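Local coordinates for protein beta-1,4-galactanase (Humicola insolens, PDB 1HJQ) that hydrolyses the beta-1,4-galactosidic linkages of type I arabinogalactans as a family 53 glycoside hydrolase, at residues R228-M233 / N282-V287. Residues are numbered along the deposited sequence; the frame is centred on the assembly and turned at random.
Sequences RSLNNM and NVVSSV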
loop_
_atom_site.group_PDB
_atom_site.type_symbol
_atom_site.label_atom_id
_atom_site.label_comp_id
_atom_site.label_asym_id
_atom_site.label_seq_id
_atom_site.Cartn_x
_atom_site.Cartn_y
_atom_site.Cartn_z
ATOM N N ARG A 228 0.830 19.666 2.521
ATOM C CA ARG A 228 0.838 20.208 3.870
ATOM C C ARG A 228 0.812 19.115 4.917
ATOM O O ARG A 228 1.543 19.167 5.901
ATOM C CB ARG A 228 -0.372 21.118 4.085
ATOM C CG ARG A 228 -0.520 21.602 5.519
ATOM C CD ARG A 228 -1.663 22.585 5.619
ATOM N NE ARG A 228 -1.247 23.993 5.628
ATOM C CZ ARG A 228 -0.313 24.536 4.846
ATOM N NH1 ARG A 228 0.360 23.804 3.958
ATOM N NH2 ARG A 228 -0.071 25.838 4.935
ATOM N N SER A 229 -0.049 18.130 4.698
ATOM C CA SER A 229 -0.204 17.025 5.626
ATOM C C SER A 229 1.121 16.306 5.833
ATOM O O SER A 229 1.538 16.081 6.969
ATOM C CB SER A 229 -1.266 16.058 5.112
ATOM O OG SER A 229 -1.596 15.109 6.101
ATOM N N LEU A 230 1.785 15.960 4.735
ATOM C CA LEU A 230 3.067 15.277 4.820
ATOM C C LEU A 230 4.074 16.109 5.612
ATOM O O LEU A 230 4.747 15.590 6.501
ATOM C CB LEU A 230 3.615 14.983 3.419
ATOM C CG LEU A 230 2.697 14.119 2.554
ATOM C CD1 LEU A 230 3.353 13.818 1.223
ATOM C CD2 LEU A 230 2.374 12.834 3.289
ATOM N N ASN A 231 4.174 17.397 5.294
ATOM C CA ASN A 231 5.100 18.271 6.002
ATOM C C ASN A 231 4.793 18.308 7.488
ATOM O O ASN A 231 5.710 18.251 8.314
ATOM C CB ASN A 231 5.053 19.687 5.437
ATOM C CG ASN A 231 5.926 19.851 4.207
ATOM O OD1 ASN A 231 7.145 19.671 4.273
ATOM N ND2 ASN A 231 5.310 20.193 3.079
ATOM N N ASN A 232 3.508 18.391 7.825
ATOM C CA ASN A 232 3.099 18.420 9.225
ATOM C C ASN A 232 3.473 17.122 9.936
ATOM O O ASN A 232 3.980 17.138 11.060
ATOM C CB ASN A 232 1.590 18.641 9.349
ATOM C CG ASN A 232 1.154 20.018 8.886
ATOM O OD1 ASN A 232 1.972 20.917 8.700
ATOM N ND2 ASN A 232 -0.150 20.190 8.709
ATOM N N MET A 233 3.214 15.999 9.273
ATOM C CA MET A 233 3.513 14.681 9.828
ATOM C C MET A 233 5.010 14.532 10.070
ATOM O O MET A 233 5.441 14.179 11.173
ATOM C CB MET A 233 3.030 13.586 8.867
ATOM C CG MET A 233 1.518 13.546 8.667
ATOM S SD MET A 233 1.008 12.469 7.295
ATOM C CE MET A 233 1.786 10.898 7.781
ATOM N N ASN A 282 6.031 14.720 -7.187
ATOM C CA ASN A 282 6.639 15.999 -6.852
ATOM C C ASN A 282 6.282 16.405 -5.436
ATOM O O ASN A 282 7.136 16.906 -4.704
ATOM C CB ASN A 282 6.188 17.092 -7.817
ATOM C CG ASN A 282 6.604 16.808 -9.243
ATOM O OD1 ASN A 282 7.725 16.353 -9.494
ATOM N ND2 ASN A 282 5.707 17.082 -10.194
ATOM N N VAL A 283 5.026 16.197 -5.048
ATOM C CA VAL A 283 4.598 16.547 -3.699
ATOM C C VAL A 283 5.405 15.759 -2.677
ATOM O O VAL A 283 5.982 16.333 -1.760
ATOM C CB VAL A 283 3.090 16.277 -3.491
ATOM C CG1 VAL A 283 2.739 16.317 -2.008
ATOM C CG2 VAL A 283 2.278 17.317 -4.247
ATOM N N VAL A 284 5.454 14.445 -2.846
ATOM C CA VAL A 284 6.207 13.588 -1.937
ATOM C C VAL A 284 7.695 13.977 -1.888
ATOM O O VAL A 284 8.269 14.146 -0.810
ATOM C CB VAL A 284 6.093 12.115 -2.362
ATOM C CG1 VAL A 284 6.863 11.242 -1.399
ATOM C CG2 VAL A 284 4.629 11.709 -2.419
ATOM N N SER A 285 8.315 14.118 -3.055
ATOM C CA SER A 285 9.723 14.489 -3.125
ATOM C C SER A 285 9.988 15.831 -2.467
ATOM O O SER A 285 10.999 15.996 -1.787
ATOM C CB SER A 285 10.185 14.563 -4.576
ATOM O OG SER A 285 10.044 13.308 -5.207
ATOM N N SER A 286 9.089 16.792 -2.677
ATOM C CA SER A 286 9.255 18.130 -2.109
ATOM C C SER A 286 9.432 18.042 -0.602
ATOM O O SER A 286 10.152 18.844 -0.004
ATOM C CB SER A 286 8.044 19.015 -2.424
ATOM O OG SER A 286 6.938 18.694 -1.595
ATOM N N VAL A 287 8.778 17.056 0.006
ATOM C CA VAL A 287 8.858 16.862 1.445
ATOM C C VAL A 287 10.146 16.164 1.834
ATOM O O VAL A 287 10.509 15.144 1.256
ATOM C CB VAL A 287 7.678 16.003 1.968
ATOM C CG1 VAL A 287 7.816 15.779 3.461
ATOM C CG2 VAL A 287 6.371 16.678 1.659
HETATM O O HOH W 1 7.330 20.811 0.367
#
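Leu230 and Val287 make the tight half of this contact: CB of Leu230 sits 3.7 Å from CG2 of Val287, and the two side chains cross at about a right angle. Deeper in, CD1 of Leu230 reaches CG1 of Val283 at 4.1 Å and stands more loosely, 4.4 Å, from CG2 of Val284. Leu230 gets there with CG beside its backbone N (chi1 -59°) and CD1 extended toward helix 270-286. Val241 of the barrel strand 240-245 also packs on Leu230, while Val284 turns its side chain to Val243 of the same strand, so the apolar cluster continues down to the sheet. Val287 is the first residue to leave helical geometry after helix 270-286, and its CB points at helix 223-237, where Val234 touches it as well.

Toward solvent the contact changes character. Asn231 lies alongside Val287, running the opposite way, with ND2 of Asn231 3.9 Å from CG2 of Val287 and its OD1 4.0 Å from CG1 of the same valine, which is packing against methyls. The polar link is a water, accepting a weak bond from Asn231 ND2 at 3.4 Å and donating to Ser286 OG at 2.9 Å. Ser286 OG is itself tied back to its own helix, donating to Val283 O at 2.6 Å; ND2 of Asn231 likewise has a weak bond to Arg227 O one turn earlier. An alanine in place of Asn231 would probably leave the water held by Ser286 without its weak donor from helix 223-237, and uncover the outer flank of Val287. The whole is plain packing between neighbouring outer helices of a (beta/alpha)8 TIM barrel, the one that precedes strand 240-245 and the one that follows it, as expected of clan GH-A.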